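Local coordinates for protein tumor necrosis factor ligand superfamily member 9 (Mus musculus, PDB 6MKB) that is a membrane-anchored cytokine of the tumor necrosis factor family that binds the receptor TNFRSF9 and induces proliferation of activated T cells, at residues B[18-28]-B[149-159]. Residues are numbered along the deposited sequence; the frame is centred on the assembly and turned at random.
With NA (sodium ion), chain O; NAG (2-acetamido-2-deoxy-beta-D-glucopyranose), chain F.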
ATOM      1  N   GLN B  18      -2.478  16.067  13.437  1.00 53.37           N
ATOM      2  CA  GLN B  18      -3.904  16.109  13.706  1.00 53.93           C
ATOM      3  C   GLN B  18      -4.104  15.454  15.079  1.00 58.46           C
ATOM      4  O   GLN B  18      -4.043  14.225  15.190  1.00 58.11           O
ATOM      5  CB  GLN B  18      -4.645  15.377  12.568  1.00 54.52           C
ATOM      6  CG  GLN B  18      -5.952  16.003  12.148  1.00 69.43           C
ATOM      7  CD  GLN B  18      -5.787  17.341  11.491  1.00 78.99           C
ATOM      8  OE1 GLN B  18      -5.242  17.458  10.390  1.00 74.05           O
ATOM      9  NE2 GLN B  18      -6.279  18.377  12.154  1.00 75.30           N
ATOM     10  N   ALA B  19      -4.256  16.284  16.133  1.00 56.21           N
ATOM     11  CA  ALA B  19      -4.355  15.892  17.555  1.00 56.39           C
ATOM     12  C   ALA B  19      -5.533  14.968  17.883  1.00 58.01           C
ATOM     13  O   ALA B  19      -5.475  14.231  18.870  1.00 57.62           O
ATOM     14  CB  ALA B  19      -4.428  17.139  18.432  1.00 58.99           C
ATOM     15  N   SER B  20      -6.596  15.035  17.088  1.00 54.15           N
ATOM     16  CA  SER B  20      -7.815  14.230  17.241  1.00 53.50           C
ATOM     17  C   SER B  20      -8.426  14.017  15.874  1.00 55.02           C
ATOM     18  O   SER B  20      -8.012  14.683  14.922  1.00 54.73           O
ATOM     19  CB  SER B  20      -8.805  14.918  18.181  1.00 57.47           C
ATOM     20  OG  SER B  20      -9.314  16.119  17.623  1.00 64.15           O
ATOM     21  N   LEU B  21      -9.390  13.098  15.756  1.00 49.49           N
ATOM     22  CA  LEU B  21      -9.984  12.842  14.455  1.00 47.21           C
ATOM     23  C   LEU B  21     -11.261  13.640  14.243  1.00 52.35           C
ATOM     24  O   LEU B  21     -12.027  13.893  15.167  1.00 53.50           O
ATOM     25  CB  LEU B  21     -10.241  11.343  14.232  1.00 45.69           C
ATOM     26  CG  LEU B  21      -9.050  10.389  14.311  1.00 47.40           C
ATOM     27  CD1 LEU B  21      -9.485   8.967  14.044  1.00 44.99           C
ATOM     28  CD2 LEU B  21      -7.888  10.814  13.389  1.00 47.80           C
ATOM     29  N   CYS B  22     -11.464  14.056  13.009  1.00 50.29           N
ATOM     30  CA  CYS B  22     -12.626  14.804  12.554  1.00 52.46           C
ATOM     31  C   CYS B  22     -12.704  14.696  11.029  1.00 52.92           C
ATOM     32  O   CYS B  22     -11.746  14.243  10.379  1.00 50.28           O
ATOM     33  CB  CYS B  22     -12.550  16.259  13.015  1.00 55.87           C
ATOM     34  SG  CYS B  22     -11.105  17.157  12.387  1.00 60.43           S
ATOM     35  N   ASN B  23     -13.842  15.122  10.468  1.00 48.73           N
ATOM     36  CA  ASN B  23     -14.072  15.121   9.030  1.00 47.01           C
ATOM     37  C   ASN B  23     -13.534  16.435   8.485  1.00 51.40           C
ATOM     38  O   ASN B  23     -14.093  17.491   8.779  1.00 53.62           O
ATOM     39  CB  ASN B  23     -15.564  14.877   8.708  1.00 41.51           C
ATOM     40  CG  ASN B  23     -16.074  13.528   9.160  1.00 60.20           C
ATOM     41  OD1 ASN B  23     -15.320  12.582   9.401  1.00 64.53           O
ATOM     42  ND2 ASN B  23     -17.373  13.416   9.288  1.00 65.48           N
ATOM     43  N   THR B  24     -12.397  16.372   7.757  1.00 46.93           N
ATOM     44  CA  THR B  24     -11.667  17.535   7.219  1.00 47.11           C
ATOM     45  C   THR B  24     -10.747  17.146   6.038  1.00 50.47           C
ATOM     46  O   THR B  24     -10.440  15.971   5.845  1.00 49.50           O
ATOM     47  CB  THR B  24     -10.800  18.169   8.362  1.00 56.85           C
ATOM     48  OG1 THR B  24     -10.245  19.415   7.932  1.00 63.28           O
ATOM     49  CG2 THR B  24      -9.660  17.247   8.848  1.00 48.24           C
ATOM     50  N   THR B  25     -10.235  18.141   5.311  1.00 47.90           N
ATOM     51  CA  THR B  25      -9.255  17.883   4.263  1.00 47.13           C
ATOM     52  C   THR B  25      -7.892  17.995   4.933  1.00 52.26           C
ATOM     53  O   THR B  25      -7.626  18.971   5.649  1.00 55.02           O
ATOM     54  CB  THR B  25      -9.455  18.804   3.078  1.00 54.17           C
ATOM     55  OG1 THR B  25     -10.698  18.446   2.469  1.00 55.71           O
ATOM     56  CG2 THR B  25      -8.335  18.678   2.055  1.00 52.00           C
ATOM     57  N   LEU B  26      -7.062  16.977   4.765  1.00 45.35           N
ATOM     58  CA  LEU B  26      -5.763  16.968   5.396  1.00 44.74           C
ATOM     59  C   LEU B  26      -4.789  17.967   4.760  1.00 52.32           C
ATOM     60  O   LEU B  26      -4.801  18.193   3.533  1.00 51.87           O
ATOM     61  CB  LEU B  26      -5.147  15.564   5.362  1.00 42.50           C
ATOM     62  CG  LEU B  26      -5.746  14.522   6.291  1.00 44.71           C
ATOM     63  CD1 LEU B  26      -5.075  13.210   6.084  1.00 43.54           C
ATOM     64  CD2 LEU B  26      -5.645  14.930   7.764  1.00 41.19           C
ATOM     65  N   ASN B  27      -3.953  18.557   5.632  1.00 49.38           N
ATOM     66  CA  ASN B  27      -2.858  19.441   5.287  1.00 50.08           C
ATOM     67  C   ASN B  27      -1.612  18.576   5.147  1.00 53.70           C
ATOM     68  O   ASN B  27      -1.474  17.573   5.851  1.00 53.50           O
ATOM     69  CB  ASN B  27      -2.682  20.518   6.354  1.00 55.10           C
ATOM     70  CG  ASN B  27      -3.531  21.734   6.093  1.00 87.73           C
ATOM     71  OD1 ASN B  27      -3.393  22.417   5.066  1.00 86.88           O
ATOM     72  ND2 ASN B  27      -4.431  22.035   7.017  1.00 80.74           N
ATOM     73  N   TRP B  28      -0.722  18.930   4.239  1.00 49.43           N
ATOM     74  CA  TRP B  28       0.477  18.152   3.986  1.00 48.37           C
ATOM     75  C   TRP B  28       1.738  19.012   4.058  1.00 57.70           C
ATOM     76  O   TRP B  28       1.718  20.192   3.686  1.00 58.82           O
ATOM     77  CB  TRP B  28       0.386  17.467   2.591  1.00 44.82           C
ATOM     78  CG  TRP B  28      -0.810  16.580   2.471  1.00 44.10           C
ATOM     79  CD1 TRP B  28      -2.067  16.947   2.081  1.00 47.07           C
ATOM     80  CD2 TRP B  28      -0.913  15.217   2.924  1.00 42.16           C
ATOM     81  NE1 TRP B  28      -2.946  15.900   2.263  1.00 45.08           N
ATOM     82  CE2 TRP B  28      -2.262  14.825   2.774  1.00 45.16           C
ATOM     83  CE3 TRP B  28       0.026  14.260   3.347  1.00 41.94           C
ATOM     84  CZ2 TRP B  28      -2.698  13.532   3.069  1.00 43.12           C
ATOM     85  CZ3 TRP B  28      -0.412  12.991   3.662  1.00 41.61           C
ATOM     86  CH2 TRP B  28      -1.768  12.650   3.567  1.00 41.92           C
ATOM     87  N   TRP B 149      -7.664   8.821  19.067  1.00 47.19           N
ATOM     88  CA  TRP B 149      -6.735   8.571  17.961  1.00 45.99           C
ATOM     89  C   TRP B 149      -6.227   9.872  17.418  1.00 50.10           C
ATOM     90  O   TRP B 149      -6.919  10.884  17.503  1.00 50.73           O
ATOM     91  CB  TRP B 149      -7.385   7.757  16.832  1.00 44.07           C
ATOM     92  CG  TRP B 149      -7.822   6.374  17.224  1.00 45.06           C
ATOM     93  CD1 TRP B 149      -9.058   5.998  17.643  1.00 48.81           C
ATOM     94  CD2 TRP B 149      -7.012   5.187  17.238  1.00 44.15           C
ATOM     95  NE1 TRP B 149      -9.088   4.644  17.871  1.00 48.78           N
ATOM     96  CE2 TRP B 149      -7.846   4.118  17.627  1.00 49.17           C
ATOM     97  CE3 TRP B 149      -5.672   4.911  16.899  1.00 44.82           C
ATOM     98  CZ2 TRP B 149      -7.380   2.790  17.707  1.00 48.25           C
ATOM     99  CZ3 TRP B 149      -5.213   3.598  16.951  1.00 46.11           C
ATOM    100  CH2 TRP B 149      -6.062   2.555  17.354  1.00 47.42           C
ATOM    101  N   GLU B 150      -5.022   9.851  16.837  1.00 45.80           N
ATOM    102  CA  GLU B 150      -4.398  11.043  16.275  1.00 45.47           C
ATOM    103  C   GLU B 150      -3.491  10.686  15.101  1.00 49.63           C
ATOM    104  O   GLU B 150      -3.085   9.524  14.937  1.00 48.31           O
ATOM    105  CB  GLU B 150      -3.580  11.787  17.363  1.00 47.56           C
ATOM    106  CG  GLU B 150      -2.301  11.064  17.774  1.00 51.47           C
ATOM    107  CD  GLU B 150      -1.439  11.700  18.842  1.00 62.31           C
ATOM    108  OE1 GLU B 150      -0.692  10.950  19.506  1.00 65.74           O
ATOM    109  OE2 GLU B 150      -1.503  12.936  19.022  1.00 66.48           O
ATOM    110  N   LEU B 151      -3.176  11.708  14.294  1.00 46.38           N
ATOM    111  CA  LEU B 151      -2.217  11.629  13.202  1.00 46.32           C
ATOM    112  C   LEU B 151      -1.047  12.445  13.648  1.00 52.59           C
ATOM    113  O   LEU B 151      -1.187  13.658  13.760  1.00 54.81           O
ATOM    114  CB  LEU B 151      -2.779  12.134  11.843  1.00 45.76           C
ATOM    115  CG  LEU B 151      -4.068  11.533  11.286  1.00 49.13           C
ATOM    116  CD1 LEU B 151      -4.273  12.002   9.857  1.00 48.93           C
ATOM    117  CD2 LEU B 151      -4.049  10.010  11.327  1.00 48.42           C
ATOM    118  N   SER B 152       0.066  11.805  14.005  1.00 48.91           N
ATOM    119  CA  SER B 152       1.217  12.544  14.497  1.00 50.39           C
ATOM    120  C   SER B 152       2.552  12.048  13.957  1.00 56.31           C
ATOM    121  O   SER B 152       2.687  10.901  13.571  1.00 55.99           O
ATOM    122  CB  SER B 152       1.256  12.490  16.021  1.00 54.09           C
ATOM    123  OG  SER B 152       1.395  11.165  16.511  1.00 58.52           O
ATOM    124  N   TYR B 153       3.545  12.921  13.978  1.00 55.58           N
ATOM    125  CA  TYR B 153       4.932  12.616  13.677  1.00 56.37           C
ATOM    126  C   TYR B 153       5.516  11.934  14.950  1.00 61.92           C
ATOM    127  O   TYR B 153       5.120  12.345  16.042  1.00 62.57           O
ATOM    128  CB  TYR B 153       5.673  13.916  13.319  1.00 58.29           C
ATOM    129  CG  TYR B 153       7.146  13.700  13.068  1.00 61.28           C
ATOM    130  CD1 TYR B 153       7.611  13.347  11.806  1.00 62.45           C
ATOM    131  CD2 TYR B 153       8.075  13.796  14.105  1.00 63.17           C
ATOM    132  CE1 TYR B 153       8.959  13.096  11.580  1.00 65.69           C
ATOM    133  CE2 TYR B 153       9.424  13.541  13.889  1.00 65.19           C
ATOM    134  CZ  TYR B 153       9.861  13.192  12.623  1.00 72.90           C
ATOM    135  OH  TYR B 153      11.181  12.924  12.382  1.00 79.51           O
ATOM    136  N   PRO B 154       6.352  10.861  14.898  1.00 58.07           N
ATOM    137  CA  PRO B 154       7.026  10.255  13.734  1.00 56.54           C
ATOM    138  C   PRO B 154       6.249   9.166  12.985  1.00 57.04           C
ATOM    139  O   PRO B 154       6.748   8.711  11.963  1.00 57.40           O
ATOM    140  CB  PRO B 154       8.326   9.710  14.351  1.00 59.22           C
ATOM    141  CG  PRO B 154       7.933   9.302  15.734  1.00 63.06           C
ATOM    142  CD  PRO B 154       6.863  10.284  16.165  1.00 59.27           C
ATOM    143  N   ASN B 155       5.050   8.771  13.436  1.00 52.26           N
ATOM    144  CA  ASN B 155       4.240   7.793  12.692  1.00 50.88           C
ATOM    145  C   ASN B 155       3.366   8.575  11.721  1.00 53.90           C
ATOM    146  O   ASN B 155       2.151   8.719  11.921  1.00 52.20           O
ATOM    147  CB  ASN B 155       3.395   6.927  13.635  1.00 53.94           C
ATOM    148  CG  ASN B 155       4.191   6.149  14.628  1.00 73.05           C
ATOM    149  OD1 ASN B 155       5.211   5.544  14.296  1.00 73.46           O
ATOM    150  ND2 ASN B 155       3.732   6.151  15.871  1.00 63.42           N
ATOM    151  N   THR B 156       4.012   9.137  10.698  1.00 50.74           N
ATOM    152  CA  THR B 156       3.371  10.046   9.775  1.00 50.37           C
ATOM    153  C   THR B 156       2.649   9.368   8.609  1.00 53.55           C
ATOM    154  O   THR B 156       3.235   8.603   7.852  1.00 53.78           O
ATOM    155  CB  THR B 156       4.375  11.056   9.233  1.00 55.86           C
ATOM    156  OG1 THR B 156       5.482  11.125  10.126  1.00 56.76           O
ATOM    157  CG2 THR B 156       3.767  12.424   9.059  1.00 55.66           C
ATOM    158  N   THR B 157       1.377   9.738   8.454  1.00 47.93           N
ATOM    159  CA  THR B 157       0.487   9.386   7.365  1.00 46.00           C
ATOM    160  C   THR B 157       1.079  10.035   6.085  1.00 48.27           C
ATOM    161  O   THR B 157       1.636  11.137   6.133  1.00 47.76           O
ATOM    162  CB  THR B 157      -0.927   9.874   7.753  1.00 47.59           C
ATOM    163  OG1 THR B 157      -1.411   9.059   8.831  1.00 42.76           O
ATOM    164  CG2 THR B 157      -1.929   9.911   6.576  1.00 38.94           C
ATOM    165  N   SER B 158       1.019   9.316   4.977  1.00 43.41           N
ATOM    166  CA  SER B 158       1.581   9.799   3.728  1.00 42.45           C
ATOM    167  C   SER B 158       0.611   9.626   2.560  1.00 44.86           C
ATOM    168  O   SER B 158      -0.331   8.826   2.592  1.00 43.10           O
ATOM    169  CB  SER B 158       2.894   9.088   3.422  1.00 46.38           C
ATOM    170  OG  SER B 158       2.685   7.689   3.264  1.00 57.84           O
ATOM    171  N   PHE B 159       0.838  10.436   1.543  1.00 42.09           N
ATOM    172  CA  PHE B 159       0.096  10.425   0.309  1.00 41.80           C
ATOM    173  C   PHE B 159       1.064  10.785  -0.793  1.00 46.31           C
ATOM    174  O   PHE B 159       1.929  11.647  -0.606  1.00 44.45           O
ATOM    175  CB  PHE B 159      -1.096  11.384   0.403  1.00 43.42           C
ATOM    176  CG  PHE B 159      -1.605  12.062  -0.845  1.00 44.99           C
ATOM    177  CD1 PHE B 159      -2.119  11.312  -1.904  1.00 48.87           C
ATOM    178  CD2 PHE B 159      -1.705  13.451  -0.906  1.00 46.45           C
ATOM    179  CE1 PHE B 159      -2.617  11.946  -3.056  1.00 50.47           C
ATOM    180  CE2 PHE B 159      -2.250  14.083  -2.030  1.00 49.99           C
ATOM    181  CZ  PHE B 159      -2.692  13.329  -3.102  1.00 48.94           C
TER
HETATM  182 NA    NA O 408       0.169   8.758  13.557  1.00 92.59          NA
HETATM  183  C1  NAG F   1     -18.016  12.208   9.712  1.00 65.89           C
HETATM  184  C2  NAG F   1     -18.847  12.435  10.974  1.00 65.71           C
HETATM  185  C3  NAG F   1     -19.605  11.150  11.312  1.00 66.35           C
HETATM  186  C4  NAG F   1     -20.374  10.567  10.122  1.00 68.86           C
HETATM  187  C5  NAG F   1     -19.488  10.488   8.883  1.00 69.24           C
HETATM  188  C6  NAG F   1     -20.259  10.088   7.631  1.00 72.74           C
HETATM  189  C7  NAG F   1     -17.902  13.750  12.855  1.00 70.33           C
HETATM  190  C8  NAG F   1     -16.606  13.931  13.578  1.00 69.34           C
HETATM  191  N2  NAG F   1     -17.935  12.685  12.066  1.00 66.01           N
HETATM  192  O3  NAG F   1     -20.480  11.384  12.427  1.00 66.95           O
HETATM  193  O4  NAG F   1     -20.853   9.259  10.448  1.00 72.43           O
HETATM  194  O5  NAG F   1     -18.849  11.751   8.638  1.00 67.69           O
HETATM  195  O6  NAG F   1     -19.290   9.640   6.680  1.00 73.25           O
HETATM  196  O7  NAG F   1     -18.823  14.526  13.025  1.00 77.77           O
HETATM  197  O   HOH W   1      -3.367  14.110  20.619  1.00 58.04           O
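Trp28 meets Phe159 with the face of its indole: Phe159 CB stands over the six-membered ring, 3.8 Å from its centroid, in a CH-pi contact. Phe159 CG lies roughly anti to its backbone N (chi1 150°), and this puts CD2 on the phenyl edge over the same indole face, in an edge-to-face pair, the planes at 58°. Trp28 CZ3 also reaches the backbone, 3.7 Å from Thr157 O, while Thr157 CG2 lies near CH2 of the indole; the hydroxyl of Thr157 is hydrogen-bonded to Lys67 N.

At the other end of the contact, Gln18 and Leu151 form a single antiparallel, hydrogen-bonded pair: Gln18 N to Leu151 O and Leu151 N to Gln18 O are each 2.8 Å. The CB atoms of this pair sit 3.8 Å apart. From here Leu151 sends CD1 across the end of Leu26, meeting Leu26 CD2 at 3.9 Å, the two side chains roughly perpendicular. Leu21 runs alongside Trp149, its CD1 3.7 Å from Trp149 CB, and its CD2 faces Leu151 CG at 4.4 Å, so its two methyls touch both residues. Leu66 and Leu68 of strand 58-70 also pack on Leu151, and Leu68 on Trp149. On the outer side, a water donates to both Ala19 O and Glu150 OE2.

Within the jelly-roll sandwich of the TNF homology domain, the contact joins the 18-28 segment, which carries the Asn23 glycan, to the broken strand 149-166. Asn155 O, in the break, binds a sodium ion together with Lys67 O and Ser69 OG. The chemistry is thus divided: two backbone bonds set the local pairing of Gln18 with Leu151, while buried leucine and aromatic contacts continue the association into the core, where no side-chain hydrogen bond crosses between the segments.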